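Local coordinates for protein fructose transport system repressor FruR (PDB 3O74) that probably binds DNA as a LacI-family regulator that represses or activates transcription, with fructose 1-phosphate as its preferred effector, at residues Ala119-Ala124 with Leu180-Val185; Ile123-Ala128 with Val153-Gly158. All blocks are in the same frame, centred on the assembly; numbering follows the deposited sequence.

Interaction 1. Residues Ala119-Ala124 with Leu180-Val185; sequences APRSIA and LPDALV
Ala124 and Ala183 anchor the tightly packed part of this contact, where two parallel strands run side by side and exchange backbone bonds. Ala124 N donates to Ala183 O over 3.0 Å, and Ala124 O in turn accepts Val185 N at 3.0 Å, an almost straight bond with an N-H...O angle of 171°. On one face of the sheet Ala183 CB sits 3.9 Å from Ile123 CG1, the branch that chi1 of -174° sets anti to the backbone N; Pro120 CB approaches the same methyl, and Leu115 and Leu116 of helix 104-116 close over this side. On the other face Ala124 CB meets Leu184 CD1, with Leu173 of helix 163-177 packed on Ala124.

Toward the start of both segments the regular strand pairing gives way to a more polar one. The Ala183 N to Ser122 O bond is weak, and a side chain takes over: Ser122 OG, which chi1 of 60° places between the backbone N and the carbonyl carbon, accepts Asp182 N at 2.9 Å. Asp182 returns a grip through OD2, met on its anti side by Arg121 N at 2.6 Å. The loose side begins beyond this point, where the Arg121 side chain is exposed and poorly ordered, its guanidinium leading away to a salt bridge with Glu152. Such adjacent parallel strands, with helices on both faces, are typical of the Rossmann-like alpha/beta subdomains of periplasmic-binding-protein folds.

Interaction 2. Residues Ile123-Ala128 with Val153-Gly158; sequences IALIGA and VRRYQG
A beta-alpha-beta unit brings strand 122-128 alongside strand 152-158, and its two strands pair in parallel from Ile123 opposite Val153 to Ala128 opposite Gly158. Five backbone hydrogen bonds alternate in direction between them. Leu125 is held through both its polar atoms: its N donates to Arg154 O at 2.9 Å, and its O accepts Tyr156 N at 2.8 Å in a nearly linear bond of 174°. Further on, Gly127 N reaches Tyr156 O, and Gly127 O receives Gly158 N at 2.7 Å, here with the donor tilted 32° from the carbonyl plane.

Side chains of Ile123 and Val153 lie next to each other, pointing the same way, with their CG2 methyls 3.8 Å apart. The connecting helix 133-144 of the crossover packs over this face, Phe142 touching Ile123, Leu125 and Val153. Val153 CG1 also lies 3.4 Å above the plane of the Arg155 guanidinium, offset toward its rim, while Arg155 NE forms a salt bridge with Asp143 of that helix. The other face carries Ala124, Ile126 and Tyr156. Ala124 CB packs against Arg154 O at 3.5 Å, and Tyr156, with CG anti to its carbonyl carbon (chi1 -74°), leads its ring away from segment 123-128 toward helix 163-177, where its OH hydrogen-bonds Asp176.

Overall arrangement
Strand 122-128 is the common element: interaction 1 pairs its beginning with strand 183-186, and interaction 2 pairs it with strand 152-158 on its other edge, the two contacts sharing Ile123 and Ala124. Their centres are about 11 Å apart, and a probable hydrogen bond from Ile126 N to Val185 O carries the pairing of interaction 1 further along the strand. Along the chain the order is 122-128, 152-158, 183-186, but across the sheet the first strand lies between the later two, with 152-158 outermost within this chain. Strand 122-128 thereby joins its two parallel neighbours into one run of three in the LacI-type sugar-binding domain, illustrating how successive crossovers build a sheet outward from both edges of the strand formed by the earliest of the three segments.

Interaction 1. Residues Ala119-Ala124 with Leu180-Val185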
ATOM      1  N   ALA B 119      15.784  12.676  28.353  1.00 65.50           N
ATOM      2  CA  ALA B 119      16.468  11.941  29.413  1.00 62.60           C
ATOM      3  C   ALA B 119      15.664  10.722  29.856  1.00 59.02           C
ATOM      4  O   ALA B 119      15.283  10.614  31.020  1.00 55.36           O
ATOM      5  CB  ALA B 119      16.751  12.857  30.602  1.00 64.94           C
ATOM      6  N   PRO B 120      15.395   9.797  28.920  1.00 62.56           N
ATOM      7  CA  PRO B 120      14.648   8.582  29.256  1.00 58.99           C
ATOM      8  C   PRO B 120      15.451   7.668  30.176  1.00 56.29           C
ATOM      9  O   PRO B 120      16.678   7.622  30.090  1.00 56.77           O
ATOM     10  CB  PRO B 120      14.434   7.915  27.894  1.00 56.03           C
ATOM     11  CG  PRO B 120      15.535   8.431  27.043  1.00 56.12           C
ATOM     12  CD  PRO B 120      15.777   9.836  27.497  1.00 59.64           C
ATOM     13  N   ARG B 121      14.755   6.957  31.054  1.00 54.33           N
ATOM     14  CA  ARG B 121      15.397   6.037  31.984  1.00 57.67           C
ATOM     15  C   ARG B 121      15.657   4.701  31.295  1.00 46.51           C
ATOM     16  O   ARG B 121      16.546   3.943  31.684  1.00 46.57           O
ATOM     17  CB  ARG B 121      14.519   5.848  33.222  1.00 68.31           C
ATOM     18  CG  ARG B 121      15.281   5.578  34.506  1.00 79.95           C
ATOM     19  CD  ARG B 121      15.596   4.104  34.682  1.00 87.28           C
ATOM     20  NE  ARG B 121      16.998   3.797  34.415  1.00 91.31           N
ATOM     21  CZ  ARG B 121      17.617   2.716  34.875  1.00 96.21           C
ATOM     22  NH1 ARG B 121      16.955   1.848  35.629  1.00100.35           N
ATOM     23  NH2 ARG B 121      18.896   2.503  34.590  1.00 94.25           N
ATOM     24  N   SER B 122      14.875   4.430  30.256  1.00 42.30           N
ATOM     25  CA  SER B 122      14.994   3.198  29.494  1.00 41.09           C
ATOM     26  C   SER B 122      14.647   3.465  28.039  1.00 34.99           C
ATOM     27  O   SER B 122      13.754   4.256  27.738  1.00 37.03           O
ATOM     28  CB  SER B 122      14.061   2.126  30.060  1.00 44.62           C
ATOM     29  OG  SER B 122      12.708   2.545  30.003  1.00 44.36           O
ATOM     30  N   ILE B 123      15.361   2.805  27.139  1.00 38.43           N
ATOM     31  CA  ILE B 123      15.100   2.949  25.714  1.00 36.85           C
ATOM     32  C   ILE B 123      15.221   1.596  25.033  1.00 39.11           C
ATOM     33  O   ILE B 123      16.064   0.778  25.402  1.00 38.47           O
ATOM     34  CB  ILE B 123      16.069   3.958  25.055  1.00 36.86           C
ATOM     35  CG1 ILE B 123      15.673   4.207  23.600  1.00 37.68           C
ATOM     36  CG2 ILE B 123      17.511   3.474  25.154  1.00 40.88           C
ATOM     37  CD1 ILE B 123      16.372   5.395  22.970  1.00 38.29           C
ATOM     38  N   ALA B 124      14.372   1.356  24.041  1.00 32.60           N
ATOM     39  CA  ALA B 124      14.376   0.071  23.365  1.00 34.76           C
ATOM     40  C   ALA B 124      14.353   0.228  21.855  1.00 31.19           C
ATOM     41  O   ALA B 124      13.898   1.242  21.324  1.00 27.73           O
ATOM     42  CB  ALA B 124      13.203  -0.777  23.826  1.00 38.17           C
ATOM     43  N   LEU B 180       6.174  -0.074  30.343  1.00 33.94           N
ATOM     44  CA  LEU B 180       6.634   0.571  29.118  1.00 32.93           C
ATOM     45  C   LEU B 180       8.040   1.130  29.313  1.00 32.94           C
ATOM     46  O   LEU B 180       8.404   1.537  30.418  1.00 39.44           O
ATOM     47  CB  LEU B 180       5.697   1.708  28.713  1.00 38.08           C
ATOM     48  CG  LEU B 180       4.220   1.402  28.479  1.00 44.53           C
ATOM     49  CD1 LEU B 180       3.466   2.691  28.196  1.00 46.44           C
ATOM     50  CD2 LEU B 180       4.053   0.421  27.335  1.00 45.48           C
ATOM     51  N   PRO B 181       8.836   1.153  28.234  1.00 34.95           N
ATOM     52  CA  PRO B 181      10.117   1.861  28.276  1.00 36.10           C
ATOM     53  C   PRO B 181       9.842   3.356  28.168  1.00 42.27           C
ATOM     54  O   PRO B 181       8.770   3.729  27.691  1.00 41.65           O
ATOM     55  CB  PRO B 181      10.819   1.368  27.013  1.00 29.37           C
ATOM     56  CG  PRO B 181       9.694   1.109  26.049  1.00 31.84           C
ATOM     57  CD  PRO B 181       8.545   0.602  26.896  1.00 26.38           C
ATOM     58  N   ASP B 182      10.774   4.197  28.603  1.00 38.58           N
ATOM     59  CA  ASP B 182      10.582   5.634  28.480  1.00 37.47           C
ATOM     60  C   ASP B 182      10.610   6.070  27.019  1.00 34.75           C
ATOM     61  O   ASP B 182       9.983   7.060  26.646  1.00 39.54           O
ATOM     62  CB  ASP B 182      11.639   6.394  29.276  1.00 41.16           C
ATOM     63  CG  ASP B 182      11.380   6.360  30.770  1.00 51.06           C
ATOM     64  OD1 ASP B 182      10.333   5.816  31.186  1.00 48.20           O
ATOM     65  OD2 ASP B 182      12.222   6.885  31.526  1.00 53.67           O
ATOM     66  N   ALA B 183      11.331   5.317  26.194  1.00 31.16           N
ATOM     67  CA  ALA B 183      11.496   5.667  24.787  1.00 31.77           C
ATOM     68  C   ALA B 183      11.614   4.419  23.922  1.00 30.71           C
ATOM     69  O   ALA B 183      12.128   3.389  24.362  1.00 29.67           O
ATOM     70  CB  ALA B 183      12.721   6.560  24.597  1.00 29.11           C
ATOM     71  N   LEU B 184      11.143   4.521  22.686  1.00 28.39           N
ATOM     72  CA  LEU B 184      11.127   3.374  21.791  1.00 29.89           C
ATOM     73  C   LEU B 184      11.339   3.777  20.340  1.00 27.77           C
ATOM     74  O   LEU B 184      10.722   4.720  19.844  1.00 33.13           O
ATOM     75  CB  LEU B 184       9.805   2.619  21.918  1.00 29.39           C
ATOM     76  CG  LEU B 184       9.598   1.499  20.896  1.00 30.53           C
ATOM     77  CD1 LEU B 184      10.502   0.324  21.215  1.00 29.48           C
ATOM     78  CD2 LEU B 184       8.141   1.056  20.857  1.00 32.44           C
ATOM     79  N   VAL B 185      12.217   3.044  19.663  1.00 22.53           N
ATOM     80  CA  VAL B 185      12.407   3.202  18.228  1.00 24.31           C
ATOM     81  C   VAL B 185      12.004   1.915  17.521  1.00 25.40           C
ATOM     82  O   VAL B 185      12.440   0.831  17.910  1.00 24.61           O
ATOM     83  CB  VAL B 185      13.873   3.516  17.883  1.00 28.64           C
ATOM     84  CG1 VAL B 185      14.091   3.481  16.372  1.00 30.97           C
ATOM     85  CG2 VAL B 185      14.275   4.864  18.454  1.00 33.14           C
TER

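Interaction 2. Residues Ile123-Ala128 with Val153-Gly158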
ATOM      1  N   ILE B 123      15.361   2.805  27.139  1.00 38.43           N
ATOM      2  CA  ILE B 123      15.100   2.949  25.714  1.00 36.85           C
ATOM      3  C   ILE B 123      15.221   1.596  25.033  1.00 39.11           C
ATOM      4  O   ILE B 123      16.064   0.778  25.402  1.00 38.47           O
ATOM      5  CB  ILE B 123      16.069   3.958  25.055  1.00 36.86           C
ATOM      6  CG1 ILE B 123      15.673   4.207  23.600  1.00 37.68           C
ATOM      7  CG2 ILE B 123      17.511   3.474  25.154  1.00 40.88           C
ATOM      8  CD1 ILE B 123      16.372   5.395  22.970  1.00 38.29           C
ATOM      9  N   ALA B 124      14.372   1.356  24.041  1.00 32.60           N
ATOM     10  CA  ALA B 124      14.376   0.071  23.365  1.00 34.76           C
ATOM     11  C   ALA B 124      14.353   0.228  21.855  1.00 31.19           C
ATOM     12  O   ALA B 124      13.898   1.242  21.324  1.00 27.73           O
ATOM     13  CB  ALA B 124      13.203  -0.777  23.826  1.00 38.17           C
ATOM     14  N   LEU B 125      14.866  -0.790  21.177  1.00 28.68           N
ATOM     15  CA  LEU B 125      14.786  -0.882  19.734  1.00 27.87           C
ATOM     16  C   LEU B 125      13.959  -2.110  19.379  1.00 28.09           C
ATOM     17  O   LEU B 125      14.218  -3.208  19.873  1.00 28.32           O
ATOM     18  CB  LEU B 125      16.179  -1.015  19.127  1.00 29.96           C
ATOM     19  CG  LEU B 125      16.186  -1.321  17.633  1.00 30.76           C
ATOM     20  CD1 LEU B 125      16.020  -0.042  16.825  1.00 29.02           C
ATOM     21  CD2 LEU B 125      17.472  -2.042  17.252  1.00 35.90           C
ATOM     22  N   ILE B 126      12.954  -1.917  18.539  1.00 22.49           N
ATOM     23  CA  ILE B 126      12.176  -3.030  18.031  1.00 22.66           C
ATOM     24  C   ILE B 126      12.390  -3.121  16.525  1.00 24.30           C
ATOM     25  O   ILE B 126      12.107  -2.180  15.789  1.00 22.63           O
ATOM     26  CB  ILE B 126      10.686  -2.869  18.356  1.00 22.01           C
ATOM     27  CG1 ILE B 126      10.420  -3.241  19.818  1.00 23.78           C
ATOM     28  CG2 ILE B 126       9.831  -3.735  17.428  1.00 23.89           C
ATOM     29  CD1 ILE B 126       8.968  -3.063  20.252  1.00 30.80           C
ATOM     30  N   GLY B 127      12.897  -4.265  16.083  1.00 23.78           N
ATOM     31  CA  GLY B 127      13.214  -4.473  14.687  1.00 26.41           C
ATOM     32  C   GLY B 127      12.906  -5.898  14.281  1.00 24.95           C
ATOM     33  O   GLY B 127      12.276  -6.634  15.029  1.00 24.59           O
ATOM     34  N   ALA B 128      13.357  -6.289  13.096  1.00 20.96           N
ATOM     35  CA  ALA B 128      13.066  -7.612  12.560  1.00 22.68           C
ATOM     36  C   ALA B 128      14.077  -7.955  11.480  1.00 22.75           C
ATOM     37  O   ALA B 128      14.727  -7.067  10.930  1.00 28.08           O
ATOM     38  CB  ALA B 128      11.648  -7.665  11.997  1.00 23.40           C
ATOM     39  N   VAL B 153      18.869  -0.291  28.305  1.00 35.70           N
ATOM     40  CA  VAL B 153      18.705  -0.447  26.861  1.00 38.84           C
ATOM     41  C   VAL B 153      18.295  -1.871  26.514  1.00 39.36           C
ATOM     42  O   VAL B 153      18.885  -2.833  27.006  1.00 43.55           O
ATOM     43  CB  VAL B 153      19.988  -0.097  26.092  1.00 42.00           C
ATOM     44  CG1 VAL B 153      19.780  -0.282  24.589  1.00 40.08           C
ATOM     45  CG2 VAL B 153      20.416   1.325  26.402  1.00 47.17           C
ATOM     46  N   ARG B 154      17.280  -1.999  25.667  1.00 32.97           N
ATOM     47  CA  ARG B 154      16.835  -3.308  25.217  1.00 34.48           C
ATOM     48  C   ARG B 154      16.721  -3.313  23.704  1.00 30.57           C
ATOM     49  O   ARG B 154      16.307  -2.323  23.102  1.00 31.16           O
ATOM     50  CB  ARG B 154      15.486  -3.663  25.840  1.00 36.42           C
ATOM     51  CG  ARG B 154      15.501  -3.795  27.352  1.00 40.90           C
ATOM     52  CD  ARG B 154      16.208  -5.062  27.804  1.00 45.62           C
ATOM     53  NE  ARG B 154      16.040  -5.278  29.238  1.00 49.49           N
ATOM     54  CZ  ARG B 154      16.750  -4.660  30.175  1.00 53.28           C
ATOM     55  NH1 ARG B 154      17.683  -3.781  29.831  1.00 53.91           N
ATOM     56  NH2 ARG B 154      16.526  -4.917  31.458  1.00 50.29           N
ATOM     57  N   ARG B 155      17.101  -4.427  23.093  1.00 29.98           N
ATOM     58  CA  ARG B 155      16.966  -4.587  21.653  1.00 35.93           C
ATOM     59  C   ARG B 155      16.203  -5.867  21.363  1.00 37.14           C
ATOM     60  O   ARG B 155      16.594  -6.949  21.806  1.00 37.10           O
ATOM     61  CB  ARG B 155      18.339  -4.625  20.982  1.00 41.52           C
ATOM     62  CG  ARG B 155      19.157  -3.365  21.186  1.00 45.04           C
ATOM     63  CD  ARG B 155      20.619  -3.606  20.860  1.00 46.97           C
ATOM     64  NE  ARG B 155      21.454  -2.455  21.186  1.00 45.73           N
ATOM     65  CZ  ARG B 155      21.998  -2.238  22.380  1.00 47.50           C
ATOM     66  NH1 ARG B 155      21.795  -3.093  23.374  1.00 41.13           N
ATOM     67  NH2 ARG B 155      22.745  -1.161  22.581  1.00 46.78           N
ATOM     68  N   TYR B 156      15.106  -5.734  20.626  1.00 27.44           N
ATOM     69  CA  TYR B 156      14.287  -6.878  20.257  1.00 28.69           C
ATOM     70  C   TYR B 156      14.118  -6.905  18.754  1.00 29.90           C
ATOM     71  O   TYR B 156      13.542  -5.988  18.172  1.00 33.31           O
ATOM     72  CB  TYR B 156      12.915  -6.798  20.930  1.00 29.03           C
ATOM     73  CG  TYR B 156      12.956  -7.105  22.404  1.00 37.97           C
ATOM     74  CD1 TYR B 156      12.702  -8.387  22.872  1.00 43.42           C
ATOM     75  CD2 TYR B 156      13.267  -6.119  23.329  1.00 42.91           C
ATOM     76  CE1 TYR B 156      12.746  -8.675  24.224  1.00 49.34           C
ATOM     77  CE2 TYR B 156      13.314  -6.398  24.680  1.00 46.66           C
ATOM     78  CZ  TYR B 156      13.053  -7.675  25.122  1.00 52.62           C
ATOM     79  OH  TYR B 156      13.101  -7.955  26.468  1.00 64.80           O
ATOM     80  N   GLN B 157      14.619  -7.961  18.126  1.00 28.22           N
ATOM     81  CA  GLN B 157      14.562  -8.068  16.677  1.00 31.53           C
ATOM     82  C   GLN B 157      13.895  -9.372  16.270  1.00 34.81           C
ATOM     83  O   GLN B 157      14.454 -10.455  16.437  1.00 39.56           O
ATOM     84  CB  GLN B 157      15.961  -7.934  16.078  1.00 32.25           C
ATOM     85  CG  GLN B 157      16.553  -6.547  16.268  1.00 35.13           C
ATOM     86  CD  GLN B 157      17.977  -6.440  15.773  1.00 40.28           C
ATOM     87  OE1 GLN B 157      18.923  -6.753  16.496  1.00 42.61           O
ATOM     88  NE2 GLN B 157      18.140  -5.988  14.535  1.00 40.81           N
ATOM     89  N   GLY B 158      12.680  -9.248  15.746  1.00 25.88           N
ATOM     90  CA  GLY B 158      11.850 -10.392  15.427  1.00 30.10           C
ATOM     91  C   GLY B 158      12.129 -11.053  14.092  1.00 30.87           C
ATOM     92  O   GLY B 158      13.152 -10.804  13.449  1.00 28.80           O
TER